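Local coordinates for 14-3-3 protein (Cryptosporidium parvum, PDB 3EFZ), which probably binds phosphoserine-containing partner proteins and so takes part in cell signalling, as other members of the 14-3-3 family do, at residues K218-A223 / D250-W255; Y154-L159 / Y207-N212; L133-E138 / A142-L147. All blocks are in the same frame, centred on the assembly; numbering follows the deposited sequence.

Contact 1: residues K218-A223 / D250-W255; sequences KFANRA and DNVSQW
The amide oxygen OD1 of Asn-221 is set in van der Waals contact against both methyl groups of Val-252, with CG1 at 3.3 Å and CG2 at 3.7 Å from it. The pair joins helix 213-228 to helix 239-256, two successive antiparallel helices at the C-terminal end of the all-helical 14-3-3 fold. CG1 stands to one side of the amide plane, tilted off its normal, and is also 3.7 Å from Asn-221 ND2. With CG1 anti to the backbone N (chi1 -175°), the isopropyl group of Val-252 is spread across the groove between the helices: CG1 rests on the amide of Asn-221, and CG2 touches both Ala-220 CB and Asn-221 OD1. Val-252 also packs on Met-217, one turn before Ala-220 and Asn-221, while Ala-220 touches Leu-248, one turn before Val-252, and Thr-203 of helix 193-207. On the side of helix 239-256 turned away from this interface, Asp-250 O receives two donors from the same face of its plane: Gln-254 N makes the helical bond, and Ser-253 OG comes from above the carbonyl plane at 3.3 Å. The buried end of the interface closes with Ala-220 CB 3.7 Å from Val-252 CG2.

Contact 2: residues Y154-L159 / Y207-N212; sequences YKAEIL and YDLLGN
Leu-209 reaches from the turn between helices 193-207 and 213-228 and lays its branched end against the last turn of helix 138-158. Its CD1 comes to 3.8 Å from the carbonyl oxygen of Ala-156, and its CG also faces Ala-156 CB. The other methyl, CD2, lies 4.0 Å from Glu-157 CG. The side chains of Glu-157 and Leu-209 cross at about a right angle, and CD2 of the leucine meets the CG methylene of the glutamate. Because Glu-157 is extended beyond CG (chi2 175°), its carboxylate is carried past the leucine, where OE2 forms a salt bridge with Arg-79. Leu-209 is the second residue of a type I beta turn from Asp-208 to Gly-211, closed by Gly-211 N to Asp-208 O at 2.9 Å, and its CB points toward the helix end; the positive phi of Gly-211 suits glycine. Asn-212 then caps the next helix through Gly-215 N. Arg-79 and Arg-153, both predicted to contact the phosphoserine of a bound partner, lie beside this contact, with the Leu-209 side chain about 4 Å from that of Arg-153 at the nearest atoms. The contact is thus mainly apolar, with one methyl against a backbone carbonyl oxygen and the Glu-157 carboxylate turned to Arg-79: an apolar patch next to the predicted phosphoserine-binding arginines.

Contact 3: residues L133-E138 / A142-L147; sequences LMYSEE and AFCIKL
Tyr-135 and Cys-144 are brought together by similar first torsions: the tyrosine CG lies anti to its carbonyl carbon (chi1 -65°), and the cysteine SG does the same (chi1 -62°). The thiol thereby comes over one face of the phenol, 4.3 Å from the ring centroid and 27° off the ring normal. It is offset so that CE1 of Tyr-135 is its nearest ring atom, 3.9 Å from SG, a sulfur-aromatic contact between two buried residues. The hydroxyl of Tyr-135 is hydrogen-bonded to the carbonyl oxygen of Leu-52, which holds the far end of the ring and probably restricts its tilt. A second link crosses at the start of helix 138-158, next to the N-cap position of Glu-137: Ala-142 N donates to Glu-138 O at 3.2 Å in a nearly straight bond, the i to i+4 bond of the opening helical turn. In the loop, the carbonyl oxygen of Tyr-135 accepts from Arg-141 NE, a further tie between loop and helix. The contact therefore joins the connection after helix 100-131 to the first turns of helix 138-158, where Cys-144 also touches Ile-128 of helix 100-131 and Ala-142 packs on Glu-182 of helix 161-185.

Contacts 2 and 3 share helix 138-158: residues 142-147 lie near its start and residues 154-158 form its last turn, with the two contact centres 24 Å apart. Contact 3 lies at the beginning of the helix, whereas contact 2 meets its end beside Arg-79 and Arg-153, the predicted phosphoserine-binding residues. Contact 1 lies farther along the chain; its residues 218-223 follow, on helix 213-228, the turn that supplies Leu-209. Its centre is 19 Å from that of contact 2 and 27 Å from that of contact 3, and like contact 3 it is remote from the phosphoserine site. Contacts 1 and 2 nonetheless approach to about 4 Å at their nearest atoms, without touching.

Contact 1: residues K218-A223 / D250-W255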
loop_
_atom_site.group_PDB
_atom_site.type_symbol
_atom_site.label_atom_id
_atom_site.label_comp_id
_atom_site.label_asym_id
_atom_site.label_seq_id
_atom_site.Cartn_x
_atom_site.Cartn_y
_atom_site.Cartn_z
ATOM N N LYS B 218 10.248 -27.640 13.913
ATOM C CA LYS B 218 9.606 -28.959 13.936
ATOM C C LYS B 218 8.223 -28.914 13.273
ATOM O O LYS B 218 7.850 -29.823 12.521
ATOM C CB LYS B 218 9.478 -29.469 15.371
ATOM C CG LYS B 218 10.751 -30.048 15.938
ATOM C CD LYS B 218 10.563 -30.451 17.388
ATOM C CE LYS B 218 11.883 -30.900 18.006
ATOM N NZ LYS B 218 11.784 -30.962 19.489
ATOM N N PHE B 219 7.472 -27.852 13.555
ATOM C CA PHE B 219 6.141 -27.647 12.982
ATOM C C PHE B 219 6.231 -27.556 11.456
ATOM O O PHE B 219 5.458 -28.205 10.741
ATOM C CB PHE B 219 5.480 -26.394 13.592
ATOM C CG PHE B 219 4.030 -26.215 13.215
ATOM C CD1 PHE B 219 3.659 -25.259 12.268
ATOM C CD2 PHE B 219 3.034 -27.006 13.797
ATOM C CE1 PHE B 219 2.306 -25.075 11.899
ATOM C CE2 PHE B 219 1.675 -26.843 13.434
ATOM C CZ PHE B 219 1.315 -25.869 12.479
ATOM N N ALA B 220 7.193 -26.765 10.982
ATOM C CA ALA B 220 7.473 -26.601 9.555
ATOM C C ALA B 220 7.967 -27.889 8.897
ATOM O O ALA B 220 7.489 -28.239 7.820
ATOM C CB ALA B 220 8.472 -25.466 9.324
ATOM N N ASN B 221 8.920 -28.574 9.543
ATOM C CA ASN B 221 9.416 -29.875 9.099
ATOM C C ASN B 221 8.281 -30.876 8.914
ATOM O O ASN B 221 8.179 -31.519 7.873
ATOM C CB ASN B 221 10.430 -30.450 10.107
ATOM C CG ASN B 221 11.882 -30.144 9.744
ATOM O OD1 ASN B 221 12.179 -29.692 8.635
ATOM N ND2 ASN B 221 12.796 -30.409 10.682
ATOM N N ARG B 222 7.448 -31.004 9.941
ATOM C CA ARG B 222 6.272 -31.873 9.923
ATOM C C ARG B 222 5.395 -31.701 8.685
ATOM O O ARG B 222 4.971 -32.687 8.080
ATOM C CB ARG B 222 5.403 -31.565 11.134
ATOM C CG ARG B 222 5.429 -32.589 12.181
ATOM C CD ARG B 222 4.089 -32.579 12.837
ATOM N NE ARG B 222 3.955 -31.560 13.865
ATOM C CZ ARG B 222 2.816 -30.937 14.142
ATOM N NH1 ARG B 222 1.711 -31.195 13.442
ATOM N NH2 ARG B 222 2.788 -30.035 15.107
ATOM N N ALA B 223 5.113 -30.439 8.353
ATOM C CA ALA B 223 4.271 -30.066 7.218
ATOM C C ALA B 223 4.964 -30.261 5.871
ATOM O O ALA B 223 4.302 -30.490 4.855
ATOM C CB ALA B 223 3.802 -28.622 7.366
ATOM N N ASP B 250 13.824 -23.535 3.291
ATOM C CA ASP B 250 14.879 -22.540 3.464
ATOM C C ASP B 250 14.978 -22.066 4.906
ATOM O O ASP B 250 16.074 -21.854 5.428
ATOM C CB ASP B 250 14.643 -21.331 2.553
ATOM C CG ASP B 250 14.862 -21.647 1.082
ATOM O OD1 ASP B 250 15.307 -22.770 0.760
ATOM O OD2 ASP B 250 14.584 -20.763 0.241
ATOM N N ASN B 251 13.827 -21.902 5.547
ATOM C CA ASN B 251 13.796 -21.412 6.913
ATOM C C ASN B 251 14.247 -22.435 7.951
ATOM O O ASN B 251 14.934 -22.072 8.909
ATOM C CB ASN B 251 12.425 -20.841 7.250
ATOM C CG ASN B 251 12.265 -19.430 6.759
ATOM O OD1 ASN B 251 12.468 -18.485 7.511
ATOM N ND2 ASN B 251 11.938 -19.273 5.484
ATOM N N VAL B 252 13.873 -23.700 7.757
ATOM C CA VAL B 252 14.325 -24.772 8.651
ATOM C C VAL B 252 15.842 -24.966 8.559
ATOM O O VAL B 252 16.503 -25.150 9.587
ATOM C CB VAL B 252 13.592 -26.127 8.416
ATOM C CG1 VAL B 252 14.025 -27.143 9.451
ATOM C CG2 VAL B 252 12.093 -25.958 8.506
ATOM N N SER B 253 16.384 -24.905 7.339
ATOM C CA SER B 253 17.819 -25.138 7.109
ATOM C C SER B 253 18.697 -24.041 7.711
ATOM O O SER B 253 19.720 -24.341 8.322
ATOM C CB SER B 253 18.130 -25.333 5.618
ATOM O OG SER B 253 18.439 -24.102 4.989
ATOM N N GLN B 254 18.289 -22.780 7.542
ATOM C CA GLN B 254 18.962 -21.640 8.181
ATOM C C GLN B 254 19.003 -21.785 9.706
ATOM O O GLN B 254 20.002 -21.434 10.347
ATOM C CB GLN B 254 18.283 -20.322 7.805
ATOM C CG GLN B 254 18.594 -19.829 6.399
ATOM C CD GLN B 254 17.561 -18.831 5.878
ATOM O OE1 GLN B 254 16.619 -18.461 6.583
ATOM N NE2 GLN B 254 17.737 -18.396 4.631
ATOM N N TRP B 255 17.916 -22.304 10.274
ATOM C CA TRP B 255 17.843 -22.614 11.702
ATOM C C TRP B 255 18.723 -23.822 12.066
ATOM O O TRP B 255 19.449 -23.791 13.065
ATOM C CB TRP B 255 16.382 -22.841 12.123
ATOM C CG TRP B 255 16.221 -23.479 13.470
ATOM C CD1 TRP B 255 15.862 -24.772 13.726
ATOM C CD2 TRP B 255 16.426 -22.859 14.747
ATOM N NE1 TRP B 255 15.826 -24.995 15.081
ATOM C CE2 TRP B 255 16.170 -23.840 15.732
ATOM C CE3 TRP B 255 16.805 -21.571 15.156
ATOM C CZ2 TRP B 255 16.277 -23.574 17.106
ATOM C CZ3 TRP B 255 16.915 -21.307 16.523
ATOM C CH2 TRP B 255 16.650 -22.306 17.481
#

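Contact 2: residues Y154-L159 / Y207-N212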
loop_
_atom_site.group_PDB
_atom_site.type_symbol
_atom_site.label_atom_id
_atom_site.label_comp_id
_atom_site.label_asym_id
_atom_site.label_seq_id
_atom_site.Cartn_x
_atom_site.Cartn_y
_atom_site.Cartn_z
ATOM N N TYR B 154 -0.025 -9.005 13.715
ATOM C CA TYR B 154 0.451 -7.633 13.533
ATOM C C TYR B 154 0.246 -6.779 14.779
ATOM O O TYR B 154 1.108 -5.974 15.110
ATOM C CB TYR B 154 -0.235 -6.947 12.350
ATOM C CG TYR B 154 0.011 -7.550 10.972
ATOM C CD1 TYR B 154 0.990 -8.534 10.740
ATOM C CD2 TYR B 154 -0.733 -7.097 9.883
ATOM C CE1 TYR B 154 1.190 -9.050 9.461
ATOM C CE2 TYR B 154 -0.533 -7.587 8.606
ATOM C CZ TYR B 154 0.410 -8.561 8.399
ATOM O OH TYR B 154 0.551 -8.994 7.102
ATOM N N LYS B 155 -0.900 -6.939 15.447
ATOM C CA LYS B 155 -1.227 -6.136 16.643
ATOM C C LYS B 155 -0.258 -6.529 17.747
ATOM O O LYS B 155 0.233 -5.675 18.483
ATOM C CB LYS B 155 -2.674 -6.363 17.131
ATOM C CG LYS B 155 -3.804 -5.959 16.181
ATOM C CD LYS B 155 -5.149 -5.981 16.922
ATOM C CE LYS B 155 -6.308 -5.723 15.984
ATOM N NZ LYS B 155 -7.635 -5.569 16.696
ATOM N N ALA B 156 -0.000 -7.834 17.833
ATOM C CA ALA B 156 0.926 -8.451 18.779
ATOM C C ALA B 156 2.366 -7.935 18.656
ATOM O O ALA B 156 3.097 -7.938 19.635
ATOM C CB ALA B 156 0.900 -9.977 18.607
ATOM N N GLU B 157 2.773 -7.527 17.451
ATOM C CA GLU B 157 4.098 -6.938 17.210
ATOM C C GLU B 157 4.182 -5.505 17.738
ATOM O O GLU B 157 5.284 -4.963 17.955
ATOM C CB GLU B 157 4.429 -6.935 15.709
ATOM C CG GLU B 157 4.447 -8.289 15.037
ATOM C CD GLU B 157 4.669 -8.188 13.519
ATOM O OE1 GLU B 157 4.329 -7.140 12.928
ATOM O OE2 GLU B 157 5.178 -9.152 12.914
ATOM N N ILE B 158 3.012 -4.884 17.896
ATOM C CA ILE B 158 2.893 -3.499 18.330
ATOM C C ILE B 158 2.629 -3.399 19.833
ATOM O O ILE B 158 3.254 -2.596 20.527
ATOM C CB ILE B 158 1.753 -2.764 17.564
ATOM C CG1 ILE B 158 2.040 -2.769 16.053
ATOM C CG2 ILE B 158 1.544 -1.348 18.114
ATOM C CD1 ILE B 158 0.968 -2.122 15.217
ATOM N N LEU B 159 1.680 -4.200 20.311
ATOM C CA LEU B 159 1.205 -4.145 21.694
ATOM C C LEU B 159 2.198 -4.727 22.706
ATOM O O LEU B 159 3.156 -5.408 22.332
ATOM C CB LEU B 159 -0.193 -4.777 21.802
ATOM C CG LEU B 159 -1.325 -4.061 21.010
ATOM C CD1 LEU B 159 -2.612 -4.885 21.019
ATOM C CD2 LEU B 159 -1.623 -2.624 21.456
ATOM N N TYR B 207 7.832 -18.933 15.783
ATOM C CA TYR B 207 9.229 -18.550 15.753
ATOM C C TYR B 207 9.441 -17.219 16.465
ATOM O O TYR B 207 10.193 -17.152 17.428
ATOM C CB TYR B 207 9.754 -18.502 14.307
ATOM C CG TYR B 207 11.250 -18.245 14.176
ATOM C CD1 TYR B 207 12.135 -19.285 13.877
ATOM C CD2 TYR B 207 11.776 -16.956 14.340
ATOM C CE1 TYR B 207 13.510 -19.042 13.745
ATOM C CE2 TYR B 207 13.136 -16.709 14.222
ATOM C CZ TYR B 207 14.000 -17.751 13.922
ATOM O OH TYR B 207 15.348 -17.492 13.808
ATOM N N ASP B 208 8.768 -16.173 16.001
ATOM C CA ASP B 208 9.028 -14.835 16.514
ATOM C C ASP B 208 8.271 -14.584 17.828
ATOM O O ASP B 208 8.849 -14.765 18.920
ATOM C CB ASP B 208 8.732 -13.772 15.445
ATOM C CG ASP B 208 9.297 -12.409 15.800
ATOM O OD1 ASP B 208 9.845 -12.256 16.919
ATOM O OD2 ASP B 208 9.191 -11.480 14.957
ATOM N N LEU B 209 6.987 -14.231 17.716
ATOM C CA LEU B 209 6.156 -13.821 18.850
ATOM C C LEU B 209 6.081 -14.798 20.030
ATOM O O LEU B 209 6.074 -14.374 21.183
ATOM C CB LEU B 209 4.734 -13.468 18.391
ATOM C CG LEU B 209 4.408 -12.107 17.759
ATOM C CD1 LEU B 209 5.080 -10.958 18.511
ATOM C CD2 LEU B 209 4.734 -12.074 16.271
ATOM N N LEU B 210 6.002 -16.093 19.735
ATOM C CA LEU B 210 5.898 -17.116 20.776
ATOM C C LEU B 210 7.265 -17.482 21.360
ATOM O O LEU B 210 7.347 -18.169 22.384
ATOM C CB LEU B 210 5.150 -18.360 20.253
ATOM C CG LEU B 210 3.617 -18.215 20.183
ATOM C CD1 LEU B 210 2.978 -19.125 19.138
ATOM C CD2 LEU B 210 3.003 -18.459 21.556
ATOM N N GLY B 211 8.327 -17.001 20.711
ATOM C CA GLY B 211 9.704 -17.217 21.159
ATOM C C GLY B 211 10.097 -18.681 21.213
ATOM O O GLY B 211 10.837 -19.093 22.111
ATOM N N ASN B 212 9.606 -19.464 20.247
ATOM C CA ASN B 212 9.844 -20.911 20.218
ATOM C C ASN B 212 10.353 -21.365 18.838
ATOM O O ASN B 212 9.627 -22.026 18.096
ATOM C CB ASN B 212 8.554 -21.651 20.625
ATOM C CG ASN B 212 8.715 -23.169 20.686
ATOM O OD1 ASN B 212 9.831 -23.712 20.700
ATOM N ND2 ASN B 212 7.584 -23.864 20.733
#

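Contact 3: residues L133-E138 / A142-L147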
loop_
_atom_site.group_PDB
_atom_site.type_symbol
_atom_site.label_atom_id
_atom_site.label_comp_id
_atom_site.label_asym_id
_atom_site.label_seq_id
_atom_site.Cartn_x
_atom_site.Cartn_y
_atom_site.Cartn_z
ATOM N N LEU B 133 -20.125 -15.406 6.842
ATOM C CA LEU B 133 -21.124 -16.410 6.471
ATOM C C LEU B 133 -21.591 -16.313 5.016
ATOM O O LEU B 133 -22.094 -17.285 4.450
ATOM C CB LEU B 133 -22.311 -16.348 7.439
ATOM C CG LEU B 133 -22.359 -17.345 8.604
ATOM C CD1 LEU B 133 -20.994 -17.670 9.192
ATOM C CD2 LEU B 133 -23.351 -16.906 9.682
ATOM N N MET B 134 -21.417 -15.145 4.415
ATOM C CA MET B 134 -21.813 -14.920 3.026
ATOM C C MET B 134 -20.785 -15.511 2.047
ATOM O O MET B 134 -20.955 -15.415 0.836
ATOM C CB MET B 134 -22.061 -13.429 2.761
ATOM N N TYR B 135 -19.723 -16.113 2.585
ATOM C CA TYR B 135 -18.834 -16.969 1.804
ATOM C C TYR B 135 -19.267 -18.426 1.987
ATOM O O TYR B 135 -18.999 -19.016 3.024
ATOM C CB TYR B 135 -17.383 -16.815 2.266
ATOM C CG TYR B 135 -16.804 -15.445 2.029
ATOM C CD1 TYR B 135 -16.766 -14.487 3.054
ATOM C CD2 TYR B 135 -16.280 -15.106 0.791
ATOM C CE1 TYR B 135 -16.232 -13.219 2.836
ATOM C CE2 TYR B 135 -15.739 -13.845 0.557
ATOM C CZ TYR B 135 -15.711 -12.913 1.584
ATOM O OH TYR B 135 -15.179 -11.673 1.348
ATOM N N SER B 136 -19.950 -19.006 1.003
ATOM C CA SER B 136 -20.404 -20.404 1.151
ATOM C C SER B 136 -19.257 -21.384 0.905
ATOM O O SER B 136 -19.293 -22.528 1.358
ATOM C CB SER B 136 -21.631 -20.717 0.285
ATOM O OG SER B 136 -21.391 -20.505 -1.096
ATOM N N GLU B 137 -18.231 -20.907 0.210
ATOM C CA GLU B 137 -17.072 -21.723 -0.107
ATOM C C GLU B 137 -16.213 -21.902 1.141
ATOM O O GLU B 137 -15.846 -20.933 1.804
ATOM C CB GLU B 137 -16.274 -21.130 -1.285
ATOM C CG GLU B 137 -16.444 -19.618 -1.500
ATOM C CD GLU B 137 -17.737 -19.247 -2.232
ATOM O OE1 GLU B 137 -18.668 -18.723 -1.574
ATOM O OE2 GLU B 137 -17.813 -19.471 -3.466
ATOM N N GLU B 138 -15.912 -23.154 1.466
ATOM C CA GLU B 138 -15.194 -23.469 2.717
ATOM C C GLU B 138 -13.741 -22.952 2.748
ATOM O O GLU B 138 -13.235 -22.524 3.810
ATOM C CB GLU B 138 -15.258 -24.976 3.028
ATOM C CG GLU B 138 -16.688 -25.558 3.138
ATOM C CD GLU B 138 -17.427 -25.243 4.467
ATOM O OE1 GLU B 138 -18.509 -25.851 4.685
ATOM O OE2 GLU B 138 -16.947 -24.411 5.288
ATOM N N ALA B 142 -11.915 -20.140 5.480
ATOM C CA ALA B 142 -10.612 -20.395 6.088
ATOM C C ALA B 142 -9.646 -19.262 5.721
ATOM O O ALA B 142 -8.880 -18.809 6.559
ATOM C CB ALA B 142 -10.062 -21.774 5.656
ATOM N N PHE B 143 -9.716 -18.801 4.474
ATOM C CA PHE B 143 -8.909 -17.685 4.011
ATOM C C PHE B 143 -9.079 -16.437 4.901
ATOM O O PHE B 143 -8.094 -15.835 5.316
ATOM C CB PHE B 143 -9.225 -17.374 2.539
ATOM C CG PHE B 143 -8.480 -16.178 1.991
ATOM C CD1 PHE B 143 -7.326 -16.348 1.242
ATOM C CD2 PHE B 143 -8.934 -14.882 2.231
ATOM C CE1 PHE B 143 -6.631 -15.234 0.716
ATOM C CE2 PHE B 143 -8.243 -13.775 1.719
ATOM C CZ PHE B 143 -7.094 -13.958 0.964
ATOM N N CYS B 144 -10.328 -16.043 5.162
ATOM C CA CYS B 144 -10.632 -14.899 6.029
ATOM C C CYS B 144 -10.155 -15.065 7.488
ATOM O O CYS B 144 -9.713 -14.104 8.119
ATOM C CB CYS B 144 -12.132 -14.615 6.010
ATOM S SG CYS B 144 -12.788 -14.175 4.403
ATOM N N ILE B 145 -10.243 -16.286 8.015
ATOM C CA ILE B 145 -9.854 -16.572 9.397
ATOM C C ILE B 145 -8.315 -16.563 9.553
ATOM O O ILE B 145 -7.788 -16.053 10.554
ATOM C CB ILE B 145 -10.525 -17.887 9.878
ATOM C CG1 ILE B 145 -12.049 -17.698 9.932
ATOM C CG2 ILE B 145 -9.966 -18.373 11.243
ATOM C CD1 ILE B 145 -12.850 -19.010 9.986
ATOM N N LYS B 146 -7.599 -17.100 8.564
ATOM C CA LYS B 146 -6.142 -16.965 8.534
ATOM C C LYS B 146 -5.734 -15.477 8.532
ATOM O O LYS B 146 -4.810 -15.071 9.253
ATOM C CB LYS B 146 -5.527 -17.669 7.314
ATOM C CG LYS B 146 -4.148 -17.130 7.009
ATOM C CD LYS B 146 -3.566 -17.559 5.700
ATOM C CE LYS B 146 -2.258 -16.826 5.466
ATOM N NZ LYS B 146 -2.454 -15.471 4.918
ATOM N N LEU B 147 -6.438 -14.693 7.712
ATOM C CA LEU B 147 -6.250 -13.263 7.581
ATOM C C LEU B 147 -6.423 -12.532 8.918
ATOM O O LEU B 147 -5.623 -11.658 9.259
ATOM C CB LEU B 147 -7.257 -12.745 6.557
ATOM C CG LEU B 147 -7.047 -11.401 5.898
ATOM C CD1 LEU B 147 -7.643 -11.391 4.480
ATOM C CD2 LEU B 147 -7.654 -10.295 6.791
#